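Local coordinates for protein cycloalternan-forming enzyme (Listeria monocytogenes serovar 1/2a, PDB 5F7U) that belongs to glycoside hydrolase family 31, with a TIM-barrel domain flanked by beta-rich domains, and binds glycans and magnesium ions at several sites, at residues E406-K420 with D464-E476. The protein carries 1 engineered substitution. Residues are numbered along the deposited sequence; the frame is centred on the assembly and turned at random.
Sequences ETYYIWNNATYTAKK and DGTVYEQRDNDEE. With GLC (alpha-D-glucopyranose), chain C; GLC (alpha-D-glucopyranose), chain B; GLC (alpha-D-glucopyranose), chain F.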
loop_
_atom_site.group_PDB
_atom_site.type_symbol
_atom_site.label_atom_id
_atom_site.label_comp_id
_atom_site.label_asym_id
_atom_site.label_seq_id
_atom_site.Cartn_x
_atom_site.Cartn_y
_atom_site.Cartn_z
ATOM N N GLU A 406 -25.697 -17.966 8.598
ATOM C CA GLU A 406 -25.481 -19.013 9.579
ATOM C C GLU A 406 -24.284 -19.874 9.221
ATOM O O GLU A 406 -23.346 -19.962 9.999
ATOM C CB GLU A 406 -26.730 -19.883 9.718
ATOM C CG GLU A 406 -27.950 -19.166 10.280
ATOM C CD GLU A 406 -27.799 -18.703 11.725
ATOM O OE1 GLU A 406 -26.789 -19.009 12.406
ATOM O OE2 GLU A 406 -28.716 -17.986 12.194
ATOM N N THR A 407 -24.334 -20.517 8.055
ATOM C CA THR A 407 -23.229 -21.345 7.575
ATOM C C THR A 407 -22.223 -20.512 6.774
ATOM O O THR A 407 -21.052 -20.867 6.677
ATOM C CB THR A 407 -23.711 -22.475 6.643
ATOM O OG1 THR A 407 -24.249 -21.922 5.430
ATOM C CG2 THR A 407 -24.776 -23.379 7.336
ATOM N N TYR A 408 -22.712 -19.454 6.132
ATOM C CA TYR A 408 -21.918 -18.630 5.210
ATOM C C TYR A 408 -21.396 -19.374 3.974
ATOM O O TYR A 408 -20.459 -18.911 3.325
ATOM C CB TYR A 408 -20.803 -17.855 5.950
ATOM C CG TYR A 408 -21.396 -16.857 6.892
ATOM C CD1 TYR A 408 -21.822 -15.609 6.420
ATOM C CD2 TYR A 408 -21.594 -17.176 8.234
ATOM C CE1 TYR A 408 -22.421 -14.701 7.265
ATOM C CE2 TYR A 408 -22.199 -16.274 9.101
ATOM C CZ TYR A 408 -22.600 -15.037 8.601
ATOM O OH TYR A 408 -23.209 -14.138 9.452
ATOM N N TYR A 409 -21.986 -20.530 3.656
ATOM C CA TYR A 409 -21.721 -21.143 2.360
ATOM C C TYR A 409 -22.992 -21.521 1.591
ATOM O O TYR A 409 -22.905 -22.080 0.494
ATOM C CB TYR A 409 -20.712 -22.305 2.461
ATOM C CG TYR A 409 -21.171 -23.482 3.285
ATOM C CD1 TYR A 409 -22.009 -24.448 2.734
ATOM C CD2 TYR A 409 -20.735 -23.648 4.609
ATOM C CE1 TYR A 409 -22.442 -25.530 3.490
ATOM C CE2 TYR A 409 -21.153 -24.737 5.373
ATOM C CZ TYR A 409 -22.003 -25.671 4.803
ATOM O OH TYR A 409 -22.427 -26.774 5.521
ATOM N N ILE A 410 -24.155 -21.178 2.154
ATOM C CA ILE A 410 -25.462 -21.469 1.556
ATOM C C ILE A 410 -26.155 -20.132 1.295
ATOM O O ILE A 410 -26.129 -19.238 2.150
ATOM C CB ILE A 410 -26.316 -22.365 2.478
ATOM C CG1 ILE A 410 -25.609 -23.715 2.700
ATOM C CG2 ILE A 410 -27.745 -22.569 1.932
ATOM C CD1 ILE A 410 -26.245 -24.598 3.773
ATOM N N TRP A 411 -26.746 -20.009 0.105
ATOM C CA TRP A 411 -27.508 -18.827 -0.298
ATOM C C TRP A 411 -28.684 -18.575 0.625
ATOM O O TRP A 411 -29.379 -19.519 1.053
ATOM C CB TRP A 411 -27.980 -18.960 -1.757
ATOM C CG TRP A 411 -26.833 -18.823 -2.673
ATOM C CD1 TRP A 411 -25.989 -19.823 -3.092
ATOM C CD2 TRP A 411 -26.323 -17.596 -3.229
ATOM N NE1 TRP A 411 -24.992 -19.286 -3.905
ATOM C CE2 TRP A 411 -25.177 -17.929 -4.000
ATOM C CE3 TRP A 411 -26.738 -16.245 -3.165
ATOM C CZ2 TRP A 411 -24.426 -16.966 -4.687
ATOM C CZ3 TRP A 411 -25.985 -15.284 -3.863
ATOM C CH2 TRP A 411 -24.843 -15.663 -4.614
ATOM N N ASN A 412 -28.929 -17.300 0.912
ATOM C CA ASN A 412 -30.085 -16.931 1.727
ATOM C C ASN A 412 -31.389 -17.497 1.153
ATOM O O ASN A 412 -31.591 -17.512 -0.072
ATOM C CB ASN A 412 -30.190 -15.406 1.862
ATOM C CG ASN A 412 -30.890 -14.989 3.131
ATOM O OD1 ASN A 412 -31.237 -15.844 3.971
ATOM N ND2 ASN A 412 -31.081 -13.670 3.307
ATOM N N ASN A 413 -32.245 -17.991 2.052
ATOM C CA ASN A 413 -33.569 -18.554 1.710
ATOM C C ASN A 413 -33.541 -19.913 0.990
ATOM O O ASN A 413 -34.613 -20.469 0.695
ATOM C CB ASN A 413 -34.457 -17.583 0.883
ATOM C CG ASN A 413 -34.650 -16.206 1.516
ATOM O OD1 ASN A 413 -34.905 -15.247 0.792
ATOM N ND2 ASN A 413 -34.559 -16.099 2.845
ATOM N N ALA A 414 -32.352 -20.469 0.733
ATOM C CA ALA A 414 -32.261 -21.793 0.081
ATOM C C ALA A 414 -32.713 -22.882 1.045
ATOM O O ALA A 414 -32.390 -22.848 2.237
ATOM C CB ALA A 414 -30.842 -22.074 -0.412
ATOM N N THR A 415 -33.476 -23.832 0.525
ATOM C CA THR A 415 -33.895 -24.989 1.324
ATOM C C THR A 415 -33.198 -26.230 0.787
ATOM O O THR A 415 -32.745 -26.233 -0.364
ATOM C CB THR A 415 -35.424 -25.150 1.362
ATOM O OG1 THR A 415 -35.943 -25.269 0.027
ATOM C CG2 THR A 415 -36.075 -23.957 2.066
ATOM N N TYR A 416 -33.089 -27.259 1.635
ATOM C CA TYR A 416 -32.260 -28.454 1.377
ATOM C C TYR A 416 -32.449 -29.463 2.518
ATOM O O TYR A 416 -32.898 -29.094 3.612
ATOM C CB TYR A 416 -30.767 -28.074 1.291
ATOM C CG TYR A 416 -30.294 -27.282 2.497
ATOM C CD1 TYR A 416 -29.825 -27.938 3.650
ATOM C CD2 TYR A 416 -30.354 -25.879 2.510
ATOM C CE1 TYR A 416 -29.412 -27.216 4.767
ATOM C CE2 TYR A 416 -29.942 -25.151 3.625
ATOM C CZ TYR A 416 -29.474 -25.823 4.744
ATOM O OH TYR A 416 -29.067 -25.109 5.836
ATOM N N THR A 417 -32.074 -30.717 2.275
ATOM C CA THR A 417 -31.958 -31.686 3.354
ATOM C C THR A 417 -30.584 -31.481 3.986
ATOM O O THR A 417 -29.554 -31.553 3.296
ATOM C CB THR A 417 -32.154 -33.119 2.838
ATOM O OG1 THR A 417 -33.458 -33.219 2.260
ATOM C CG2 THR A 417 -32.023 -34.155 3.974
ATOM N N ALA A 418 -30.572 -31.202 5.291
ATOM C CA ALA A 418 -29.322 -30.958 6.010
ATOM C C ALA A 418 -28.409 -32.179 5.934
ATOM O O ALA A 418 -28.888 -33.326 5.884
ATOM C CB ALA A 418 -29.590 -30.583 7.455
ATOM N N LYS A 419 -27.108 -31.924 5.894
ATOM C CA LYS A 419 -26.120 -32.993 5.811
ATOM C C LYS A 419 -25.315 -33.080 7.095
ATOM O O LYS A 419 -24.898 -32.063 7.654
ATOM C CB LYS A 419 -25.201 -32.803 4.605
ATOM C CG LYS A 419 -25.882 -32.958 3.252
ATOM C CD LYS A 419 -24.887 -32.727 2.120
ATOM C CE LYS A 419 -25.468 -33.100 0.759
ATOM N NZ LYS A 419 -25.917 -34.507 0.695
ATOM N N LYS A 420 -25.125 -34.314 7.559
ATOM C CA LYS A 420 -24.310 -34.601 8.734
ATOM C C LYS A 420 -22.845 -34.809 8.333
ATOM O O LYS A 420 -22.521 -34.916 7.141
ATOM C CB LYS A 420 -24.846 -35.852 9.449
ATOM C CG LYS A 420 -26.269 -35.744 9.996
ATOM C CD LYS A 420 -26.322 -35.023 11.339
ATOM C CE LYS A 420 -27.549 -35.442 12.149
ATOM N NZ LYS A 420 -27.919 -34.350 13.096
ATOM N N ASP A 464 -23.801 -18.514 17.905
ATOM C CA ASP A 464 -24.415 -17.564 18.839
ATOM C C ASP A 464 -25.436 -18.217 19.776
ATOM O O ASP A 464 -26.299 -17.540 20.342
ATOM C CB ASP A 464 -25.041 -16.411 18.064
ATOM C CG ASP A 464 -26.201 -16.847 17.192
ATOM O OD1 ASP A 464 -26.418 -18.066 16.994
ATOM O OD2 ASP A 464 -26.902 -15.952 16.689
ATOM N N GLY A 465 -25.345 -19.536 19.919
ATOM C CA GLY A 465 -26.226 -20.274 20.815
ATOM C C GLY A 465 -27.621 -20.545 20.288
ATOM O O GLY A 465 -28.369 -21.265 20.932
ATOM N N THR A 466 -27.981 -19.976 19.136
ATOM C CA THR A 466 -29.246 -20.316 18.462
ATOM C C THR A 466 -29.153 -21.700 17.801
ATOM O O THR A 466 -28.055 -22.156 17.441
ATOM C CB THR A 466 -29.668 -19.271 17.399
ATOM O OG1 THR A 466 -28.648 -19.141 16.400
ATOM C CG2 THR A 466 -29.934 -17.892 18.028
ATOM N N VAL A 467 -30.304 -22.361 17.659
ATOM C CA VAL A 467 -30.399 -23.643 16.957
ATOM C C VAL A 467 -30.484 -23.376 15.452
ATOM O O VAL A 467 -31.307 -22.574 15.004
ATOM C CB VAL A 467 -31.614 -24.475 17.450
ATOM C CG1 VAL A 467 -31.775 -25.755 16.638
ATOM C CG2 VAL A 467 -31.459 -24.813 18.931
ATOM N N TYR A 468 -29.599 -24.017 14.681
ATOM C CA TYR A 468 -29.671 -23.962 13.217
ATOM C C TYR A 468 -29.039 -25.233 12.679
ATOM O O TYR A 468 -27.817 -25.413 12.755
ATOM C CB TYR A 468 -28.961 -22.712 12.655
ATOM C CG TYR A 468 -29.381 -22.361 11.251
ATOM C CD1 TYR A 468 -30.535 -21.612 11.020
ATOM C CD2 TYR A 468 -28.615 -22.768 10.137
ATOM C CE1 TYR A 468 -30.935 -21.277 9.729
ATOM C CE2 TYR A 468 -29.003 -22.432 8.837
ATOM C CZ TYR A 468 -30.164 -21.685 8.639
ATOM O OH TYR A 468 -30.587 -21.339 7.370
ATOM N N GLU A 469 -29.889 -26.126 12.162
ATOM C CA GLU A 469 -29.503 -27.518 11.892
ATOM C C GLU A 469 -28.144 -27.715 11.205
ATOM O O GLU A 469 -27.269 -28.408 11.750
ATOM C CB GLU A 469 -30.610 -28.239 11.124
ATOM C CG GLU A 469 -30.405 -29.740 11.018
ATOM C CD GLU A 469 -31.547 -30.450 10.301
ATOM O OE1 GLU A 469 -32.369 -29.794 9.621
ATOM O OE2 GLU A 469 -31.606 -31.689 10.397
ATOM N N GLN A 470 -27.963 -27.105 10.029
ATOM C CA GLN A 470 -26.728 -27.293 9.260
ATOM C C GLN A 470 -25.490 -26.811 9.993
ATOM O O GLN A 470 -24.460 -27.476 9.968
ATOM C CB GLN A 470 -26.807 -26.647 7.866
ATOM C CG GLN A 470 -25.692 -27.101 6.916
ATOM C CD GLN A 470 -25.664 -28.614 6.750
ATOM O OE1 GLN A 470 -26.688 -29.225 6.494
ATOM N NE2 GLN A 470 -24.495 -29.218 6.907
ATOM N N ARG A 471 -25.616 -25.655 10.644
ATOM C CA ARG A 471 -24.528 -25.049 11.390
ATOM C C ARG A 471 -24.168 -25.955 12.577
ATOM O O ARG A 471 -22.987 -26.203 12.825
ATOM C CB ARG A 471 -24.952 -23.654 11.847
ATOM C CG ARG A 471 -23.830 -22.681 12.163
ATOM C CD ARG A 471 -24.464 -21.458 12.838
ATOM N NE ARG A 471 -24.584 -21.670 14.284
ATOM C CZ ARG A 471 -25.585 -21.267 15.062
ATOM N NH1 ARG A 471 -25.524 -21.534 16.356
ATOM N NH2 ARG A 471 -26.642 -20.607 14.581
ATOM N N ASP A 472 -25.189 -26.463 13.275
ATOM C CA ASP A 472 -25.001 -27.396 14.400
ATOM C C ASP A 472 -24.290 -28.687 13.957
ATOM O O ASP A 472 -23.322 -29.111 14.592
ATOM C CB ASP A 472 -26.339 -27.673 15.114
ATOM C CG ASP A 472 -26.893 -26.437 15.817
ATOM O OD1 ASP A 472 -26.084 -25.579 16.264
ATOM O OD2 ASP A 472 -28.133 -26.297 15.914
ATOM N N ASN A 473 -24.741 -29.267 12.844
ATOM C CA ASN A 473 -24.082 -30.436 12.240
ATOM C C ASN A 473 -22.596 -30.190 11.935
ATOM O O ASN A 473 -21.729 -30.988 12.319
ATOM C CB ASN A 473 -24.810 -30.871 10.958
ATOM C CG ASN A 473 -26.190 -31.466 11.208
ATOM O OD1 ASN A 473 -26.600 -31.717 12.341
ATOM N ND2 ASN A 473 -26.923 -31.689 10.122
ATOM N N ASP A 474 -22.312 -29.069 11.259
ATOM C CA ASP A 474 -20.951 -28.704 10.900
ATOM C C ASP A 474 -20.063 -28.507 12.121
ATOM O O ASP A 474 -18.908 -28.931 12.117
ATOM C CB ASP A 474 -20.942 -27.435 10.044
ATOM C CG ASP A 474 -21.513 -27.654 8.648
ATOM O OD1 ASP A 474 -21.855 -28.800 8.277
ATOM O OD2 ASP A 474 -21.612 -26.662 7.896
ATOM N N GLU A 475 -20.621 -27.891 13.165
ATOM C CA GLU A 475 -19.885 -27.652 14.396
ATOM C C GLU A 475 -19.475 -28.955 15.075
ATOM O O GLU A 475 -18.319 -29.106 15.487
ATOM C CB GLU A 475 -20.695 -26.798 15.369
ATOM C CG GLU A 475 -19.868 -26.430 16.587
ATOM C CD GLU A 475 -20.559 -25.505 17.552
ATOM O OE1 GLU A 475 -20.513 -25.791 18.766
ATOM O OE2 GLU A 475 -21.143 -24.505 17.107
ATOM N N GLU A 476 -20.420 -29.888 15.197
ATOM C CA GLU A 476 -20.130 -31.181 15.806
ATOM C C GLU A 476 -19.001 -31.910 15.068
ATOM O O GLU A 476 -18.086 -32.434 15.703
ATOM C CB GLU A 476 -21.396 -32.045 15.880
ATOM C CG GLU A 476 -21.222 -33.313 16.708
ATOM C CD GLU A 476 -22.534 -34.032 16.983
ATOM O OE1 GLU A 476 -23.618 -33.440 16.733
ATOM O OE2 GLU A 476 -22.488 -35.191 17.466
HETATM C C1 GLC C . -32.965 -24.915 5.603
HETATM C C2 GLC C . -33.300 -26.391 5.341
HETATM C C3 GLC C . -33.724 -27.109 6.626
HETATM C C4 GLC C . -32.695 -26.914 7.738
HETATM C C5 GLC C . -32.373 -25.425 7.942
HETATM C C6 GLC C . -31.206 -25.235 8.901
HETATM O O2 GLC C . -34.337 -26.499 4.363
HETATM O O3 GLC C . -33.871 -28.510 6.370
HETATM O O4 GLC C . -33.190 -27.466 8.959
HETATM O O5 GLC C . -32.028 -24.804 6.690
HETATM O O6 GLC C . -30.035 -25.852 8.350
HETATM C C1 GLC B . -34.999 -21.781 9.460
HETATM C C2 GLC B . -36.517 -21.510 9.304
HETATM C C3 GLC B . -37.145 -22.146 8.049
HETATM C C4 GLC B . -36.279 -21.940 6.805
HETATM C C5 GLC B . -34.902 -22.497 7.165
HETATM C C6 GLC B . -33.977 -22.747 5.979
HETATM O O1 GLC B . -34.737 -23.050 10.093
HETATM O O2 GLC B . -37.213 -21.971 10.468
HETATM O O3 GLC B . -38.451 -21.613 7.814
HETATM O O4 GLC B . -36.833 -22.634 5.682
HETATM O O5 GLC B . -34.297 -21.701 8.198
HETATM O O6 GLC B . -34.181 -24.149 5.753
HETATM C C1 GLC F . -21.933 -7.176 7.823
HETATM C C2 GLC F . -22.439 -7.537 9.226
HETATM C C3 GLC F . -22.355 -9.048 9.478
HETATM C C4 GLC F . -23.029 -9.836 8.355
HETATM C C5 GLC F . -22.381 -9.424 7.025
HETATM C C6 GLC F . -22.892 -10.181 5.806
HETATM O O2 GLC F . -21.647 -6.876 10.216
HETATM O O3 GLC F . -22.960 -9.374 10.736
HETATM O O4 GLC F . -22.863 -11.237 8.600
HETATM O O5 GLC F . -22.557 -8.006 6.826
HETATM O O6 GLC F . -24.240 -9.779 5.543
HETATM O O HOH W 1 -29.139 -22.473 5.434
HETATM O O HOH W 2 -33.101 -31.089 6.811
HETATM O O HOH W 3 -22.391 -31.571 8.909
HETATM O O HOH W 4 -29.221 -33.205 10.303
#
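E406 lies over one face of the Y468 ring, its CG 3.4 Å from the ring centroid and almost on the normal, a CH-pi contact. The chain then bends at chi2 (-66°), which carries the carboxylate past the ring to R471. There E406 OE1 forms a salt bridge with R471 NH2 at 2.7 Å; the nitrogen sits above the carboxylate plane. K462 is a second partner of OE1. R471 also grips T466 end-on, NH1 to the backbone O and NH2 to OG1, which fixes the guanidinium. The opposite face of Y468 packs against C6 of the chain C glucose. Y416 lays a ring face over the same sugar, and its OH hydrogen-bonds O6. Both segments belong to the family 31 TIM-barrel domain. Segment 406-420 is part of the loop after barrel strand 396-399. The other holds a short loop and the start of helix 469-481, with Y468 at its N-cap. Together they form a surface glycan pocket. E469 OE1 accepts from glucose O4 at 2.6 Å, while Q470 N donates to O6. The Q470 side-chain amide pairs with the K419 backbone. Q470 OE1 accepts from K419 N at 2.8 Å, and Q470 NE2 donates to K419 O at 3.0 Å, both on carbonyl lone pairs. NE2 also donates to D474 OD1. Y409 OH donates to the syn lone pair of D474 OD2 at 2.5 Å, edge-on and nearly coplanar.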